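Local coordinates for penicillin-binding protein 2B (Streptococcus pneumoniae, PDB 2WAD) that probably forms peptide cross-links between glycan strands of cell-wall peptidoglycan during peripheral wall synthesis, and binds penicillin, at residues G376-V381 against T524-A529; L487-G492 against G539-P544. All blocks are in the same frame, centred on the assembly; numbering follows the deposited sequence.

Contact 1 (G376-V381 against T524-A529); sequences GTVTNV and TPMQLA
Met526 and Thr377 make the direct polar link between the start of helix 525-536 and the short helix 376-379, at a helix N-terminus closed by a capping box. Met526 N donates to Thr377 O at 3.0 Å, with 154° at the hydrogen and the donor tilted 19° from the carbonyl plane. Met526 is the second residue of its helix, so its N-H has no acceptor within the turn, and the carbonyl from the other helix takes it. Pro525, in first place, has no N-H to offer. The third N-H belongs to the box itself: Gln527 N donates to Thr524 OG1, which lies between the backbone N and the carbonyl carbon (chi1 69°). In return Thr524 N donates to Gln527 OE1 on an in-plane lone pair, at 2.9 Å.

Weaker carbon contacts surround the same carbonyls. Pro525 CD sits 3.3 Å from Thr377 O and also borders Asn380 O, so this one ring carbon lies close to two carbonyl oxygens. Thr524 CA makes a CH...O contact with Asn380 O at 3.3 Å, just where the chain leaves its helix.

Apolar packing adds to this: Val378 and Met526 run side by side and point the same way, the bent methionine chain bringing CE to within 4.0 Å of Val378 CG1. Met526 and Thr377 also both touch Val346 of strand 342-348, and Pro525 touches Val650 of strand 645-650. The contact thereby joins two helices lying against the six-stranded antiparallel sheet of the transpeptidase domain. Val381, toward the edge of the contact, crosses Thr524 obliquely through one methyl pair, Val381 CG1 and Thr524 CG2, 3.9 Å apart.

Contact 2 (L487-G492 against G539-P544); sequences LGSATG and GVRLAP. Unlike the reference sequence in segment 487-492: Ser489 (reference Thr). Unlike the reference sequence in segment 539-544: Leu542 (reference Val).
Thr491 and Pro544 form the close-packed part of this contact. Pro544 CD comes to 3.2 Å from Thr491 O, and the two side chains cross at about a right angle, with Pro544 CG 4.1 Å from Thr491 OG1. The hydroxyl is hydrogen-bonded to Glu498 OE2 and Ile493 N. Thr491 O accepts from Gln530 NE2, which also reaches Leu542 O and so ties the backbones of both segments to helix 525-536.

Arg541 makes the longer reach. Its CG lies anti to the backbone N (chi1 179°) and the chain stays extended to NE, carrying the guanidinium across to the loop. There NH2 approaches Ala490 O near the guanidinium plane at 2.6 Å, but the angle at the hydrogen is only 126° and the bond is weak. Ser489 OG lies obliquely to the same group, 3.4 Å from Arg541 NH2 and not bonded to it; its hydroxyl pairs with Gly483 O instead. Outside the two segments, Asn572 OD1 bonds NH1 and Gln530 OE1 bonds NH2.

Within the transpeptidase domain, strand 540-542 pairs antiparallel with strand 570-573, whereas 487-492 is an irregular loop between helices 471-484 and 509-515. The contact thus sets the loop against Arg541 of this small antiparallel pair and the residues that follow it, the touching parts running 55° apart.

The solvent side is marked by exposed Ala490 and Gly492, although the Gly492 backbone comes close to Ala543, CA to CA 4.8 Å. Here Ala543 CB meets Gly492 O at 3.8 Å. The carbonyl oxygens of Gly492 and Pro544, both acceptors, are bridged by one water that donates to each, at 2.6 Å from Gly492 O and 2.9 Å from Pro544 O.

How the contacts relate
Contacts 1 and 2 lie 12 Å apart between centres and meet through helix 525-536, whose first turn belongs to contact 1 and whose far end leads into strand 540-542 of contact 2. Gln527 spans the gap: its NE2 probably hydrogen-bonds to Ser489 O at 2.9 Å, while its CG packs 3.6 Å from Thr491 CG2. Leu528 CD2 adds an apolar touch on Leu487 CD2. Along the chain their segments alternate, all four within the transpeptidase domain. Both contacts lie away from Ser386, the assigned acyl-ester serine, although segment 376-381 precedes it closely in sequence. The side chain of Val381 is about 8 Å from a bound zinc ion.

Contact 1 (G376-V381 against T524-A529)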
loop_
_atom_site.group_PDB
_atom_site.type_symbol
_atom_site.label_atom_id
_atom_site.label_comp_id
_atom_site.label_asym_id
_atom_site.label_seq_id
_atom_site.Cartn_x
_atom_site.Cartn_y
_atom_site.Cartn_z
ATOM N N GLY A 376 0.325 0.133 -8.744
ATOM C CA GLY A 376 -0.564 0.912 -9.609
ATOM C C GLY A 376 -2.032 0.700 -9.301
ATOM O O GLY A 376 -2.865 1.589 -9.516
ATOM N N THR A 377 -2.344 -0.468 -8.750
ATOM C CA THR A 377 -3.714 -0.842 -8.455
ATOM C C THR A 377 -4.322 0.060 -7.384
ATOM O O THR A 377 -5.525 0.227 -7.368
ATOM C CB THR A 377 -3.822 -2.311 -7.991
ATOM O OG1 THR A 377 -2.959 -2.529 -6.864
ATOM C CG2 THR A 377 -3.450 -3.279 -9.120
ATOM N N VAL A 378 -3.498 0.597 -6.488
ATOM C CA VAL A 378 -3.964 1.465 -5.406
ATOM C C VAL A 378 -3.486 2.908 -5.588
ATOM O O VAL A 378 -3.929 3.793 -4.863
ATOM C CB VAL A 378 -3.541 0.976 -4.007
ATOM C CG1 VAL A 378 -4.253 -0.334 -3.596
ATOM C CG2 VAL A 378 -2.011 0.829 -3.906
ATOM N N THR A 379 -2.603 3.175 -6.547
ATOM C CA THR A 379 -2.054 4.522 -6.652
ATOM C C THR A 379 -2.384 5.321 -7.918
ATOM O O THR A 379 -2.271 6.538 -7.908
ATOM C CB THR A 379 -0.527 4.584 -6.322
ATOM O OG1 THR A 379 0.206 4.040 -7.412
ATOM C CG2 THR A 379 -0.159 3.765 -5.080
ATOM N N ASN A 380 -2.801 4.664 -8.997
ATOM C CA ASN A 380 -3.059 5.364 -10.245
ATOM C C ASN A 380 -4.524 5.321 -10.633
ATOM O O ASN A 380 -5.240 4.405 -10.251
ATOM C CB ASN A 380 -2.218 4.776 -11.377
ATOM C CG ASN A 380 -0.734 5.001 -11.152
ATOM O OD1 ASN A 380 -0.254 6.136 -11.147
ATOM N ND2 ASN A 380 -0.003 3.929 -10.954
ATOM N N VAL A 381 -4.976 6.317 -11.389
ATOM C CA VAL A 381 -6.405 6.458 -11.624
ATOM C C VAL A 381 -6.704 6.481 -13.116
ATOM O O VAL A 381 -5.860 6.900 -13.897
ATOM C CB VAL A 381 -6.972 7.726 -10.909
ATOM C CG1 VAL A 381 -6.682 7.669 -9.405
ATOM C CG2 VAL A 381 -6.399 8.988 -11.519
ATOM N N THR A 524 -9.224 4.175 -9.156
ATOM C CA THR A 524 -8.142 3.186 -9.155
ATOM C C THR A 524 -8.689 1.773 -9.444
ATOM O O THR A 524 -9.874 1.513 -9.309
ATOM C CB THR A 524 -7.468 3.084 -7.784
ATOM O OG1 THR A 524 -8.395 2.493 -6.872
ATOM C CG2 THR A 524 -7.026 4.446 -7.247
ATOM N N PRO A 525 -7.813 0.839 -9.838
ATOM C CA PRO A 525 -8.288 -0.522 -10.098
ATOM C C PRO A 525 -8.815 -1.190 -8.818
ATOM O O PRO A 525 -9.740 -1.991 -8.904
ATOM C CB PRO A 525 -7.047 -1.231 -10.682
ATOM C CG PRO A 525 -6.220 -0.116 -11.298
ATOM C CD PRO A 525 -6.490 1.122 -10.437
ATOM N N MET A 526 -8.260 -0.873 -7.643
ATOM C CA MET A 526 -8.761 -1.416 -6.387
ATOM C C MET A 526 -10.196 -0.958 -6.119
ATOM O O MET A 526 -11.044 -1.768 -5.717
ATOM C CB MET A 526 -7.797 -1.091 -5.228
ATOM C CG MET A 526 -8.172 -1.652 -3.865
ATOM S SD MET A 526 -8.058 -3.467 -3.825
ATOM C CE MET A 526 -6.314 -3.675 -4.155
ATOM N N GLN A 527 -10.486 0.320 -6.355
ATOM C CA GLN A 527 -11.858 0.850 -6.215
ATOM C C GLN A 527 -12.838 0.115 -7.147
ATOM O O GLN A 527 -13.983 -0.199 -6.761
ATOM C CB GLN A 527 -11.893 2.363 -6.491
ATOM C CG GLN A 527 -11.217 3.252 -5.402
ATOM C CD GLN A 527 -11.210 4.724 -5.770
ATOM O OE1 GLN A 527 -10.715 5.092 -6.821
ATOM N NE2 GLN A 527 -11.749 5.576 -4.906
ATOM N N LEU A 528 -12.400 -0.125 -8.386
ATOM C CA LEU A 528 -13.271 -0.815 -9.367
ATOM C C LEU A 528 -13.473 -2.293 -9.008
ATOM O O LEU A 528 -14.552 -2.815 -9.234
ATOM C CB LEU A 528 -12.758 -0.642 -10.816
ATOM C CG LEU A 528 -12.863 0.815 -11.305
ATOM C CD1 LEU A 528 -11.883 1.090 -12.464
ATOM C CD2 LEU A 528 -14.270 1.049 -11.789
ATOM N N ALA A 529 -12.474 -2.953 -8.406
ATOM C CA ALA A 529 -12.728 -4.277 -7.845
ATOM C C ALA A 529 -13.703 -4.274 -6.665
ATOM O O ALA A 529 -14.527 -5.172 -6.540
ATOM C CB ALA A 529 -11.443 -5.002 -7.460
#

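Contact 2 (L487-G492 against G539-P544)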
loop_
_atom_site.group_PDB
_atom_site.type_symbol
_atom_site.label_atom_id
_atom_site.label_comp_id
_atom_site.label_asym_id
_atom_site.label_seq_id
_atom_site.Cartn_x
_atom_site.Cartn_y
_atom_site.Cartn_z
ATOM N N LEU A 487 -16.402 3.816 -5.374
ATOM C CA LEU A 487 -15.969 4.592 -6.536
ATOM C C LEU A 487 -15.835 6.073 -6.129
ATOM O O LEU A 487 -16.831 6.785 -6.044
ATOM C CB LEU A 487 -17.005 4.429 -7.661
ATOM C CG LEU A 487 -17.277 2.978 -8.115
ATOM C CD1 LEU A 487 -18.415 2.874 -9.096
ATOM C CD2 LEU A 487 -16.000 2.383 -8.726
ATOM N N GLY A 488 -14.618 6.543 -5.875
ATOM C CA GLY A 488 -14.398 7.927 -5.432
ATOM C C GLY A 488 -14.274 8.055 -3.919
ATOM O O GLY A 488 -14.145 9.154 -3.409
ATOM N N SER A 489 -14.272 6.939 -3.190
ATOM C CA SER A 489 -14.087 6.996 -1.740
ATOM C C SER A 489 -12.970 6.040 -1.357
ATOM O O SER A 489 -12.643 5.151 -2.146
ATOM C CB SER A 489 -15.378 6.603 -0.993
ATOM O OG SER A 489 -15.853 5.344 -1.438
ATOM N N ALA A 490 -12.404 6.237 -0.166
ATOM C CA ALA A 490 -11.468 5.285 0.444
ATOM C C ALA A 490 -12.007 3.870 0.419
ATOM O O ALA A 490 -13.160 3.642 0.799
ATOM C CB ALA A 490 -11.152 5.682 1.905
ATOM N N THR A 491 -11.150 2.918 0.044
ATOM C CA THR A 491 -11.519 1.499 0.011
ATOM C C THR A 491 -11.399 0.806 1.358
ATOM O O THR A 491 -12.087 -0.193 1.598
ATOM C CB THR A 491 -10.701 0.694 -1.041
ATOM O OG1 THR A 491 -9.326 0.641 -0.668
ATOM C CG2 THR A 491 -10.784 1.316 -2.409
ATOM N N GLY A 492 -10.526 1.313 2.225
ATOM C CA GLY A 492 -10.218 0.644 3.490
ATOM C C GLY A 492 -9.044 -0.326 3.430
ATOM O O GLY A 492 -8.761 -1.070 4.390
ATOM N N GLY A 539 -24.568 -5.892 -1.846
ATOM C CA GLY A 539 -24.647 -4.497 -1.407
ATOM C C GLY A 539 -23.858 -4.205 -0.145
ATOM O O GLY A 539 -23.760 -3.070 0.285
ATOM N N VAL A 540 -23.304 -5.229 0.475
ATOM C CA VAL A 540 -22.435 -5.027 1.629
ATOM C C VAL A 540 -20.963 -4.914 1.229
ATOM O O VAL A 540 -20.297 -5.875 0.854
ATOM C CB VAL A 540 -22.598 -6.131 2.688
ATOM C CG1 VAL A 540 -21.572 -5.931 3.804
ATOM C CG2 VAL A 540 -24.042 -6.143 3.212
ATOM N N ARG A 541 -20.467 -3.692 1.324
ATOM C CA ARG A 541 -19.148 -3.367 0.823
ATOM C C ARG A 541 -18.109 -3.691 1.883
ATOM O O ARG A 541 -18.277 -3.349 3.045
ATOM C CB ARG A 541 -19.142 -1.882 0.543
ATOM C CG ARG A 541 -17.832 -1.328 0.020
ATOM C CD ARG A 541 -18.109 0.140 -0.260
ATOM N NE ARG A 541 -16.845 0.817 -0.393
ATOM C CZ ARG A 541 -16.456 1.856 0.326
ATOM N NH1 ARG A 541 -17.253 2.429 1.210
ATOM N NH2 ARG A 541 -15.246 2.335 0.098
ATOM N N LEU A 542 -17.051 -4.382 1.484
ATOM C CA LEU A 542 -16.087 -4.928 2.425
ATOM C C LEU A 542 -14.707 -4.336 2.161
ATOM O O LEU A 542 -14.321 -4.138 1.011
ATOM C CB LEU A 542 -16.032 -6.445 2.276
ATOM C CG LEU A 542 -17.262 -7.311 2.601
ATOM C CD1 LEU A 542 -16.846 -8.798 2.600
ATOM C CD2 LEU A 542 -17.905 -6.950 3.951
ATOM N N ALA A 543 -13.981 -4.000 3.226
ATOM C CA ALA A 543 -12.626 -3.512 3.065
ATOM C C ALA A 543 -11.779 -4.652 2.517
ATOM O O ALA A 543 -11.826 -5.776 3.032
ATOM C CB ALA A 543 -12.050 -3.031 4.403
ATOM N N PRO A 544 -10.969 -4.354 1.488
ATOM C CA PRO A 544 -10.027 -5.328 0.959
ATOM C C PRO A 544 -8.853 -5.451 1.919
ATOM O O PRO A 544 -8.445 -4.467 2.530
ATOM C CB PRO A 544 -9.578 -4.734 -0.387
ATOM C CG PRO A 544 -10.199 -3.396 -0.503
ATOM C CD PRO A 544 -10.891 -3.058 0.800
HETATM O O HOH W 1 -8.139 -3.410 5.237
#